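Local coordinates for 1-acyl-sn-glycerol-3-phosphate acyltransferase (Thermotoga maritima, PDB 5KYM), which catalyses the transfer of an acyl group to 1-acyl-sn-glycerol 3-phosphate, giving phosphatidic acid, with its active site probably held at the membrane by a two-helix motif, at residues A[7-10]-A[11-14]; A[22-25]-A[26-29]; A[103-106]-A[107-110]; A[218-222]-A[223-227]. One frame throughout, in Å; residues are numbered along the deposited sequence.

Contact 1: A[7-10]-A[11-14]; sequences LLLT and LYFY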
loop_
_atom_site.group_PDB
_atom_site.type_symbol
_atom_site.label_atom_id
_atom_site.label_comp_id
_atom_site.label_asym_id
_atom_site.label_seq_id
_atom_site.Cartn_x
_atom_site.Cartn_y
_atom_site.Cartn_z
ATOM N N LEU A 7 -24.171 2.052 -5.950
ATOM C CA LEU A 7 -23.857 1.575 -7.300
ATOM C C LEU A 7 -23.374 2.752 -8.206
ATOM O O LEU A 7 -22.288 2.693 -8.791
ATOM C CB LEU A 7 -25.062 0.853 -7.879
ATOM C CG LEU A 7 -24.989 0.569 -9.394
ATOM C CD1 LEU A 7 -23.774 -0.295 -9.758
ATOM C CD2 LEU A 7 -26.322 -0.020 -9.872
ATOM N N LEU A 8 -24.155 3.821 -8.289
ATOM C CA LEU A 8 -23.695 5.047 -8.912
ATOM C C LEU A 8 -22.342 5.519 -8.422
ATOM O O LEU A 8 -21.490 5.908 -9.219
ATOM C CB LEU A 8 -24.692 6.169 -8.697
ATOM C CG LEU A 8 -26.023 5.959 -9.437
ATOM C CD1 LEU A 8 -26.846 7.215 -9.119
ATOM C CD2 LEU A 8 -25.868 5.663 -10.936
ATOM N N LEU A 9 -22.114 5.496 -7.120
ATOM C CA LEU A 9 -20.776 5.821 -6.625
ATOM C C LEU A 9 -19.744 4.868 -7.218
ATOM O O LEU A 9 -18.737 5.295 -7.771
ATOM C CB LEU A 9 -20.720 5.769 -5.136
ATOM C CG LEU A 9 -19.370 6.059 -4.555
ATOM C CD1 LEU A 9 -18.966 7.480 -4.804
ATOM C CD2 LEU A 9 -19.451 5.849 -3.065
ATOM N N THR A 10 -20.040 3.586 -7.178
ATOM C CA THR A 10 -19.170 2.627 -7.778
ATOM C C THR A 10 -18.850 2.933 -9.242
ATOM O O THR A 10 -17.680 2.801 -9.639
ATOM C CB THR A 10 -19.742 1.216 -7.645
ATOM O OG1 THR A 10 -20.040 0.953 -6.259
ATOM C CG2 THR A 10 -18.726 0.172 -8.220
ATOM N N LEU A 11 -19.857 3.339 -10.020
ATOM C CA LEU A 11 -19.646 3.629 -11.444
ATOM C C LEU A 11 -18.774 4.854 -11.635
ATOM O O LEU A 11 -17.785 4.826 -12.361
ATOM C CB LEU A 11 -20.989 3.777 -12.164
ATOM C CG LEU A 11 -21.545 2.357 -12.396
ATOM C CD1 LEU A 11 -23.049 2.130 -12.223
ATOM C CD2 LEU A 11 -21.069 1.999 -13.820
ATOM N N TYR A 12 -19.130 5.908 -10.919
ATOM C CA TYR A 12 -18.350 7.128 -10.845
ATOM C C TYR A 12 -16.896 6.811 -10.471
ATOM O O TYR A 12 -15.952 7.316 -11.131
ATOM C CB TYR A 12 -19.029 8.071 -9.827
ATOM C CG TYR A 12 -18.376 9.380 -9.527
ATOM C CD1 TYR A 12 -18.479 10.460 -10.392
ATOM C CD2 TYR A 12 -17.731 9.570 -8.308
ATOM C CE1 TYR A 12 -17.895 11.695 -10.070
ATOM C CE2 TYR A 12 -17.152 10.790 -7.945
ATOM C CZ TYR A 12 -17.226 11.869 -8.818
ATOM O OH TYR A 12 -16.608 13.051 -8.433
ATOM N N PHE A 13 -16.681 5.934 -9.481
ATOM C CA PHE A 13 -15.301 5.618 -9.160
ATOM C C PHE A 13 -14.556 4.947 -10.316
ATOM O O PHE A 13 -13.461 5.378 -10.643
ATOM C CB PHE A 13 -15.149 4.782 -7.894
ATOM C CG PHE A 13 -13.722 4.495 -7.543
ATOM C CD1 PHE A 13 -12.970 5.449 -6.888
ATOM C CD2 PHE A 13 -13.127 3.316 -7.894
ATOM C CE1 PHE A 13 -11.623 5.226 -6.595
ATOM C CE2 PHE A 13 -11.808 3.078 -7.601
ATOM C CZ PHE A 13 -11.039 4.043 -6.975
ATOM N N TYR A 14 -15.123 3.890 -10.909
ATOM C CA TYR A 14 -14.388 3.142 -11.919
ATOM C C TYR A 14 -14.159 3.997 -13.145
ATOM O O TYR A 14 -13.076 3.943 -13.744
ATOM C CB TYR A 14 -15.042 1.792 -12.255
ATOM C CG TYR A 14 -14.881 0.750 -11.163
ATOM C CD1 TYR A 14 -13.610 0.401 -10.695
ATOM C CD2 TYR A 14 -15.971 0.135 -10.600
ATOM C CE1 TYR A 14 -13.433 -0.543 -9.701
ATOM C CE2 TYR A 14 -15.840 -0.826 -9.628
ATOM C CZ TYR A 14 -14.563 -1.180 -9.159
ATOM O OH TYR A 14 -14.415 -2.114 -8.111
#
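Leu-7 and Leu-11 lie side by side and point the same way, their CD1 atoms 3.5 Å apart, and Thr-10 and Tyr-14 pair likewise three residues further on. In the second pair the methyl does the touching: CG2 of Thr-10 approaches CE2 of Tyr-14 at 3.4 Å. This methyl is anti to the backbone N of Thr-10, since OG1 takes the place beside that N (chi1 -53°), and it runs alongside the ring. A looser apolar contact joins Leu-9 CD1 to Tyr-12 CD2 at 4.3 Å.

Four backbone bonds, each from residue i+4 to residue i, show that 7-14 is regular alpha-helix within the long helix 2-34, probably one arm of the two-helix motif that places the enzyme in the membrane. The bond from Tyr-12 N to Leu-8 O is nearly straight at 172°. Phe-13 N reaches Leu-9 O at 2.7 Å, and Tyr-14 N reaches Thr-10 O at 3.1 Å.

Thr-10 OG1 and Tyr-14 OH find their partners outside the two segments: Thr-10 OG1 bonds to Asn-6 O and Phe-202 N, and Tyr-14 OH to Trp-200 O, while the rings of Phe-13 and Tyr-14 both meet Phe-202.

Contact 2: A[22-25]-A[26-29]; sequences VFYG and GFVL. With DD9 (nonane), chain F; HGX (1-heptadecanoyl-2-tridecanoyl-3-glycerol-phosphonyl choline), chain C.
Val-28 sends its CG2 methyl over one face of the Tyr-24 ring, one turn of helix 2-34 earlier. The methyl is 3.8 Å from the ring centroid and 20° off the ring normal, which qualifies as a CH-pi contact. Tyr-24 CG is anti to the backbone N (chi1 178°), a torsion that carries the ring along the helix to Val-28 and, through CE1, to Phe-27 CD2 at 4.1 Å. Nonane C1 meets the same ring obliquely, 3.6 Å from Tyr-24 CD2. At the far end OH bonds to Glu-48. Replacing the tyrosine by an alanine would probably strip the Val-28 methyl of its aromatic cover, leave Glu-48 without this partner and open a gap beside the nonane.

Gly-25 has no side chain, and its CA faces nonane C2 at 3.9 Å. Its O accepts an almost straight bond (173°) from Leu-29 N, with a weak one from Val-28 N. Gly-26 N returns to Val-22 O at 2.9 Å. Phe-27 lies against lipid, CZ being 3.4 Å from C13 of the bound phosphatidylcholine.

Val-28 packs on Tyr-44 and Glu-48 of helix 38-59, and Leu-29 on helix 114-120, whose Tyr-117 OH bonds to Gly-25 O.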
loop_
_atom_site.group_PDB
_atom_site.type_symbol
_atom_site.label_atom_id
_atom_site.label_comp_id
_atom_site.label_asym_id
_atom_site.label_seq_id
_atom_site.Cartn_x
_atom_site.Cartn_y
_atom_site.Cartn_z
ATOM N N VAL A 22 -5.288 5.716 -16.931
ATOM C CA VAL A 22 -4.858 5.395 -18.297
ATOM C C VAL A 22 -4.454 6.661 -19.056
ATOM O O VAL A 22 -3.315 6.785 -19.465
ATOM C CB VAL A 22 -5.943 4.535 -19.013
ATOM C CG1 VAL A 22 -5.812 4.573 -20.509
ATOM C CG2 VAL A 22 -5.927 3.090 -18.468
ATOM N N PHE A 23 -5.358 7.611 -19.200
ATOM C CA PHE A 23 -5.082 8.778 -20.041
ATOM C C PHE A 23 -4.252 9.838 -19.331
ATOM O O PHE A 23 -3.245 10.278 -19.848
ATOM C CB PHE A 23 -6.374 9.377 -20.632
ATOM C CG PHE A 23 -7.149 8.400 -21.479
ATOM C CD1 PHE A 23 -8.049 7.517 -20.893
ATOM C CD2 PHE A 23 -6.980 8.362 -22.838
ATOM C CE1 PHE A 23 -8.740 6.577 -21.641
ATOM C CE2 PHE A 23 -7.675 7.437 -23.610
ATOM C CZ PHE A 23 -8.554 6.538 -23.009
ATOM N N TYR A 24 -4.640 10.255 -18.140
ATOM C CA TYR A 24 -3.803 11.217 -17.410
ATOM C C TYR A 24 -2.482 10.531 -17.040
ATOM O O TYR A 24 -1.432 11.102 -17.183
ATOM C CB TYR A 24 -4.544 11.805 -16.180
ATOM C CG TYR A 24 -3.661 12.765 -15.414
ATOM C CD1 TYR A 24 -3.122 13.905 -16.019
ATOM C CD2 TYR A 24 -3.302 12.511 -14.101
ATOM C CE1 TYR A 24 -2.272 14.739 -15.321
ATOM C CE2 TYR A 24 -2.475 13.368 -13.415
ATOM C CZ TYR A 24 -1.955 14.454 -14.026
ATOM O OH TYR A 24 -1.094 15.251 -13.304
ATOM N N GLY A 25 -2.534 9.275 -16.620
ATOM C CA GLY A 25 -1.288 8.585 -16.236
ATOM C C GLY A 25 -0.368 8.292 -17.406
ATOM O O GLY A 25 0.862 8.215 -17.237
ATOM N N GLY A 26 -0.947 8.125 -18.592
ATOM C CA GLY A 26 -0.158 7.990 -19.784
ATOM C C GLY A 26 0.562 9.297 -20.009
ATOM O O GLY A 26 1.783 9.364 -20.181
ATOM N N PHE A 27 -0.200 10.357 -19.924
ATOM C CA PHE A 27 0.310 11.677 -20.103
ATOM C C PHE A 27 1.425 11.948 -19.135
ATOM O O PHE A 27 2.391 12.621 -19.490
ATOM C CB PHE A 27 -0.851 12.684 -19.993
ATOM C CG PHE A 27 -0.422 14.075 -20.047
ATOM C CD1 PHE A 27 -0.070 14.645 -21.234
ATOM C CD2 PHE A 27 -0.300 14.822 -18.872
ATOM C CE1 PHE A 27 0.392 15.946 -21.254
ATOM C CE2 PHE A 27 0.156 16.122 -18.889
ATOM C CZ PHE A 27 0.497 16.681 -20.065
ATOM N N VAL A 28 1.328 11.438 -17.919
ATOM C CA VAL A 28 2.325 11.780 -16.890
ATOM C C VAL A 28 3.674 11.166 -17.257
ATOM O O VAL A 28 4.708 11.867 -17.256
ATOM C CB VAL A 28 1.863 11.374 -15.477
ATOM C CG1 VAL A 28 3.013 11.331 -14.480
ATOM C CG2 VAL A 28 0.793 12.338 -14.997
ATOM N N LEU A 29 3.661 9.871 -17.579
ATOM C CA LEU A 29 4.890 9.187 -17.958
ATOM C C LEU A 29 5.404 9.815 -19.246
ATOM O O LEU A 29 6.634 10.031 -19.373
ATOM C CB LEU A 29 4.621 7.717 -18.211
ATOM C CG LEU A 29 4.136 6.941 -17.002
ATOM C CD1 LEU A 29 3.696 5.605 -17.470
ATOM C CD2 LEU A 29 5.227 6.790 -15.931
HETATM C C1 DD9 F . -1.211 10.005 -12.528
HETATM C C2 DD9 F . -0.624 8.610 -12.394
HETATM C C3 DD9 F . -1.501 7.801 -11.461
HETATM C C4 DD9 F . -0.974 6.378 -11.372
HETATM C C5 DD9 F . -1.602 5.659 -10.175
HETATM C C6 DD9 F . -0.900 4.319 -9.997
HETATM C C7 DD9 F . -1.647 3.271 -9.173
HETATM C C8 DD9 F . -0.711 2.053 -9.022
HETATM C C9 DD9 F . -1.488 0.766 -8.716
HETATM O O11 HGX C . 1.267 22.504 -19.670
HETATM C C11 HGX C . 0.891 21.363 -19.887
HETATM C C12 HGX C . 0.143 21.078 -21.188
HETATM C C13 HGX C . -0.444 19.673 -21.327
HETATM C C14 HGX C . -1.594 19.570 -22.333
HETATM C C15 HGX C . -1.487 18.274 -23.151
HETATM C C16 HGX C . -2.647 17.979 -24.122
HETATM C C17 HGX C . -2.595 16.573 -24.742
HETATM C C18 HGX C . -1.173 16.048 -24.986
HETATM O O3 HGX C . 1.178 20.344 -18.878
HETATM C C3 HGX C . 1.684 20.650 -17.567
HETATM C C2 HGX C . 0.564 20.999 -16.583
HETATM C C1 HGX C . 1.149 21.629 -15.301
HETATM O O3P HGX C . 1.870 20.659 -14.521
HETATM O O2 HGX C . -0.160 19.789 -16.316
HETATM C C31 HGX C . -1.574 19.917 -15.958
HETATM O O31 HGX C . -1.952 20.931 -15.370
HETATM C C32 HGX C . -2.549 18.782 -16.265
HETATM C C33 HGX C . -2.908 18.689 -17.750
HETATM C C34 HGX C . -4.032 17.677 -18.017
HETATM C C35 HGX C . -3.783 16.890 -19.316
HETATM C C36 HGX C . -4.707 15.679 -19.584
HETATM C C37 HGX C . -4.601 15.236 -21.056
HETATM C C38 HGX C . -4.921 13.765 -21.371
HETATM C C39 HGX C . -4.213 13.306 -22.664
HETATM C C40 HGX C . -4.641 11.940 -23.224
HETATM O O1 HGX C . 3.223 22.465 -13.404
HETATM P P1 HGX C . 2.826 21.012 -13.251
HETATM O O4 HGX C . 3.896 19.941 -13.123
HETATM O O5 HGX C . 1.892 20.877 -11.926
HETATM C C4 HGX C . 2.285 21.344 -10.625
HETATM C C5 HGX C . 1.079 21.906 -9.873
#

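Contact 3: A[103-106]-A[107-110]; sequences IAKE and ELRK
Glu-106 and Arg-109, three residues apart, pair through their charged ends across a tight turn, and the glutamate can be followed outward from the backbone. Its CB lies 3.2 Å from the Glu-107 N, a spacing set by the chain itself. CG, anti to the backbone N (chi1 176°), is still 3.8 Å from Glu-107 N, and the bend at chi2 then folds the carboxylate back over the turn. CD comes to the edge of the Arg-109 guanidinium, in its plane. The two flat groups are nearly coplanar, their planes 13° apart. At the tip OE1 stands 3.3 Å from NH1 of Arg-109, making a salt bridge whose hydrogen bond is weak, with an N-H...O angle of 127°. The other oxygen, OE2, rests against the aliphatic part of the arginine, 3.5 Å from Arg-109 CD. The pair lies at the surface, where solvent would probably temper its attraction.

The apolar side of the turn belongs to Leu-108, whose CD1 touches Ala-104 CB at 3.5 Å and passes Lys-105 CD at 4.1 Å. Both Leu-108 and Ala-104 also pack on Phe-125 and Ile-118.

Lys-105 O accepts from Leu-108 N at 3.1 Å, and Glu-106 O accepts from Arg-109 N. These i to i+3 bonds, the second of them weak, are of the kind that closes a beta turn. They begin the connection from strand 103-104 through helix 114-120 to the parallel strand 124-125, a beta-alpha-beta crossover within the acyltransferase domain.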
loop_
_atom_site.group_PDB
_atom_site.type_symbol
_atom_site.label_atom_id
_atom_site.label_comp_id
_atom_site.label_asym_id
_atom_site.label_seq_id
_atom_site.Cartn_x
_atom_site.Cartn_y
_atom_site.Cartn_z
ATOM N N ILE A 103 3.999 -6.347 -4.310
ATOM C CA ILE A 103 3.930 -7.680 -4.938
ATOM C C ILE A 103 2.582 -7.835 -5.648
ATOM O O ILE A 103 1.559 -7.870 -4.995
ATOM C CB ILE A 103 4.114 -8.761 -3.846
ATOM C CG1 ILE A 103 5.600 -9.046 -3.666
ATOM C CG2 ILE A 103 3.284 -10.018 -4.084
ATOM C CD1 ILE A 103 6.395 -7.810 -3.249
ATOM N N ALA A 104 2.560 -7.952 -6.972
ATOM C CA ALA A 104 1.269 -8.033 -7.686
ATOM C C ALA A 104 0.963 -9.449 -8.183
ATOM O O ALA A 104 1.859 -10.187 -8.494
ATOM C CB ALA A 104 1.256 -7.044 -8.860
ATOM N N LYS A 105 -0.319 -9.787 -8.286
ATOM C CA LYS A 105 -0.796 -11.031 -8.937
ATOM C C LYS A 105 -0.203 -11.022 -10.325
ATOM O O LYS A 105 -0.224 -9.937 -10.917
ATOM C CB LYS A 105 -2.329 -10.998 -9.149
ATOM C CG LYS A 105 -3.261 -10.772 -7.945
ATOM C CD LYS A 105 -4.429 -9.823 -8.293
ATOM C CE LYS A 105 -5.686 -10.082 -7.457
ATOM N NZ LYS A 105 -5.705 -9.293 -6.190
ATOM N N GLU A 106 0.279 -12.163 -10.868
ATOM C CA GLU A 106 0.724 -12.171 -12.299
ATOM C C GLU A 106 -0.288 -11.461 -13.233
ATOM O O GLU A 106 0.115 -10.704 -14.097
ATOM C CB GLU A 106 1.038 -13.581 -12.854
ATOM C CG GLU A 106 1.402 -13.637 -14.367
ATOM C CD GLU A 106 2.538 -12.670 -14.759
ATOM O OE1 GLU A 106 3.614 -12.737 -14.087
ATOM O OE2 GLU A 106 2.361 -11.839 -15.711
ATOM N N GLU A 107 -1.588 -11.697 -13.009
ATOM C CA GLU A 107 -2.701 -11.100 -13.780
ATOM C C GLU A 107 -2.437 -9.676 -14.193
ATOM O O GLU A 107 -2.706 -9.290 -15.324
ATOM C CB GLU A 107 -4.012 -11.030 -12.970
ATOM C CG GLU A 107 -4.876 -12.255 -12.995
ATOM C CD GLU A 107 -4.248 -13.401 -12.220
ATOM O OE1 GLU A 107 -3.170 -13.189 -11.595
ATOM O OE2 GLU A 107 -4.823 -14.531 -12.233
ATOM N N LEU A 108 -1.938 -8.888 -13.245
ATOM C CA LEU A 108 -1.963 -7.420 -13.312
ATOM C C LEU A 108 -1.141 -6.782 -14.413
ATOM O O LEU A 108 -1.558 -5.736 -14.889
ATOM C CB LEU A 108 -1.593 -6.830 -11.958
ATOM C CG LEU A 108 -2.688 -6.819 -10.893
ATOM C CD1 LEU A 108 -2.116 -6.618 -9.507
ATOM C CD2 LEU A 108 -3.654 -5.728 -11.267
ATOM N N ARG A 109 -0.052 -7.450 -14.840
ATOM C CA ARG A 109 0.729 -7.051 -16.020
ATOM C C ARG A 109 -0.123 -6.708 -17.242
ATOM O O ARG A 109 0.218 -5.828 -18.011
ATOM C CB ARG A 109 1.676 -8.163 -16.380
ATOM C CG ARG A 109 3.057 -7.701 -16.809
ATOM C CD ARG A 109 3.996 -8.912 -16.773
ATOM N NE ARG A 109 5.409 -8.593 -16.483
ATOM C CZ ARG A 109 6.222 -9.342 -15.720
ATOM N NH1 ARG A 109 5.784 -10.466 -15.133
ATOM N NH2 ARG A 109 7.488 -8.959 -15.509
ATOM N N LYS A 110 -1.221 -7.432 -17.407
ATOM C CA LYS A 110 -2.108 -7.318 -18.569
ATOM C C LYS A 110 -3.037 -6.109 -18.463
ATOM O O LYS A 110 -3.388 -5.552 -19.485
ATOM C CB LYS A 110 -2.894 -8.648 -18.792
#

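Contact 4: A[218-222]-A[223-227]; sequences KGFSS and EEELR
Phe-220 lays one face of its ring against Leu-226 just where helix 223-243 begins, with Ser-222 as the N-cap. The CA of Leu-226 stands 3.9 Å from the ring centroid and 16° off its normal, a CH-pi contact over the face. The two side chains cross at about a right angle, and the leucine branch reaches along the ring until CD1 is 3.5 Å from Phe-220 CE2. Glu-225 meets the same ring differently: its OE2 lies at the edge, near the ring plane, 3.4 Å from CD1, and the carboxylate is turned 76° against the ring. Such an approach sets an oxygen beside the slightly positive ring hydrogens. An alanine in place of Phe-220 is likely to uncover this face of Leu-226 and leave Glu-225 OE2 without its aromatic neighbour. Val-215 adds further packing to both Phe-220 and Leu-226.

The cap itself is modest. Ser-222 OG accepts a weak bond from Glu-225 N at 3.2 Å, while Ser-222 O receives that same N-H as well as, weakly, the one of Leu-226. Inside the first turn Arg-227 NH1 forms a salt bridge with Glu-223.

Glu-225 CG is anti to the backbone N and the chain stays extended, which carries the carboxylate back past the helix start. There Ser-221 OG donates to Glu-225 OE1 at 2.6 Å, arriving on the syn side, 26° out of the carboxylate plane.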
loop_
_atom_site.group_PDB
_atom_site.type_symbol
_atom_site.label_atom_id
_atom_site.label_comp_id
_atom_site.label_asym_id
_atom_site.label_seq_id
_atom_site.Cartn_x
_atom_site.Cartn_y
_atom_site.Cartn_z
ATOM N N LYS A 218 18.078 -5.748 12.917
ATOM C CA LYS A 218 19.319 -5.906 13.647
ATOM C C LYS A 218 19.102 -6.308 15.138
ATOM O O LYS A 218 19.836 -7.130 15.645
ATOM C CB LYS A 218 20.084 -4.586 13.553
ATOM C CG LYS A 218 21.521 -4.551 14.037
ATOM C CD LYS A 218 22.407 -3.620 13.187
ATOM C CE LYS A 218 22.734 -4.245 11.816
ATOM N NZ LYS A 218 23.762 -3.462 11.075
ATOM N N GLY A 219 18.081 -5.763 15.822
ATOM C CA GLY A 219 17.788 -6.099 17.201
ATOM C C GLY A 219 16.934 -7.338 17.459
ATOM O O GLY A 219 16.056 -7.299 18.364
ATOM N N PHE A 220 17.133 -8.419 16.687
ATOM C CA PHE A 220 16.237 -9.583 16.766
ATOM C C PHE A 220 16.957 -10.861 16.460
ATOM O O PHE A 220 17.405 -11.062 15.314
ATOM C CB PHE A 220 15.016 -9.476 15.770
ATOM C CG PHE A 220 14.020 -8.400 16.128
ATOM C CD1 PHE A 220 13.177 -8.531 17.235
ATOM C CD2 PHE A 220 14.008 -7.210 15.430
ATOM C CE1 PHE A 220 12.354 -7.503 17.603
ATOM C CE2 PHE A 220 13.163 -6.191 15.801
ATOM C CZ PHE A 220 12.337 -6.338 16.875
ATOM N N SER A 221 16.995 -11.785 17.412
ATOM C CA SER A 221 17.644 -13.075 17.142
ATOM C C SER A 221 17.168 -13.858 15.958
ATOM O O SER A 221 17.935 -14.646 15.500
ATOM C CB SER A 221 17.580 -13.985 18.319
ATOM O OG SER A 221 16.810 -13.437 19.364
ATOM N N SER A 222 15.964 -13.619 15.424
ATOM C CA SER A 222 15.462 -14.300 14.202
ATOM C C SER A 222 14.350 -13.600 13.501
ATOM O O SER A 222 13.744 -12.718 14.029
ATOM C CB SER A 222 14.908 -15.667 14.555
ATOM O OG SER A 222 13.781 -15.555 15.417
ATOM N N GLU A 223 14.052 -14.065 12.291
ATOM C CA GLU A 223 12.877 -13.635 11.503
ATOM C C GLU A 223 11.621 -13.824 12.282
ATOM O O GLU A 223 10.738 -12.980 12.235
ATOM C CB GLU A 223 12.743 -14.460 10.223
ATOM C CG GLU A 223 11.579 -14.020 9.322
ATOM C CD GLU A 223 10.215 -14.582 9.702
ATOM O OE1 GLU A 223 10.203 -15.533 10.533
ATOM O OE2 GLU A 223 9.168 -14.102 9.162
ATOM N N GLU A 224 11.520 -14.960 12.952
ATOM C CA GLU A 224 10.339 -15.308 13.713
ATOM C C GLU A 224 10.073 -14.392 14.898
ATOM O O GLU A 224 8.935 -14.250 15.278
ATOM C CB GLU A 224 10.455 -16.759 14.186
ATOM C CG GLU A 224 9.152 -17.456 14.493
ATOM C CD GLU A 224 9.218 -18.153 15.831
ATOM O OE1 GLU A 224 9.609 -19.346 15.844
ATOM O OE2 GLU A 224 8.938 -17.453 16.856
ATOM N N GLU A 225 11.100 -13.772 15.462
ATOM C CA GLU A 225 10.965 -12.932 16.656
ATOM C C GLU A 225 10.567 -11.506 16.269
ATOM O O GLU A 225 9.829 -10.827 16.982
ATOM C CB GLU A 225 12.262 -12.950 17.457
ATOM C CG GLU A 225 12.223 -12.178 18.783
ATOM C CD GLU A 225 13.617 -11.912 19.367
ATOM O OE1 GLU A 225 14.271 -12.960 19.550
ATOM O OE2 GLU A 225 14.035 -10.720 19.653
ATOM N N LEU A 226 11.104 -11.052 15.157
ATOM C CA LEU A 226 10.787 -9.750 14.531
ATOM C C LEU A 226 9.353 -9.703 14.093
ATOM O O LEU A 226 8.645 -8.705 14.309
ATOM C CB LEU A 226 11.703 -9.540 13.278
ATOM C CG LEU A 226 11.394 -8.419 12.296
ATOM C CD1 LEU A 226 11.464 -7.048 12.917
ATOM C CD2 LEU A 226 12.378 -8.486 11.157
ATOM N N ARG A 227 8.941 -10.797 13.452
ATOM C CA ARG A 227 7.585 -10.936 12.929
ATOM C C ARG A 227 6.554 -10.795 13.998
ATOM O O ARG A 227 5.576 -10.089 13.833
ATOM C CB ARG A 227 7.399 -12.261 12.225
ATOM C CG ARG A 227 6.065 -12.380 11.524
ATOM C CD ARG A 227 5.991 -13.639 10.689
ATOM N NE ARG A 227 5.802 -14.715 11.648
ATOM C CZ ARG A 227 6.587 -15.757 11.805
ATOM N NH1 ARG A 227 7.626 -15.950 11.010
ATOM N NH2 ARG A 227 6.309 -16.637 12.764
#

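Contacts 1 and 2 are successive parts of helix 2-34, their centres 21 Å apart, and both lie near bound lipid: contact 2 touches nonane and a phosphatidylcholine directly, whereas the Tyr-12 side chain of contact 1 is about 7 Å from another copy of that lipid. Contact 3 belongs to the acyltransferase domain, its centre 19 Å from that of contact 2. Nonane spans part of this interval, since the Leu-108 side chain is about 7 Å from it, and Tyr-117, from the helix after contact 3, also lines its pocket. Contact 4, structural packing away from the ligands, has its centre 42 Å from that of contact 2, on the opposite side of the chain's centre.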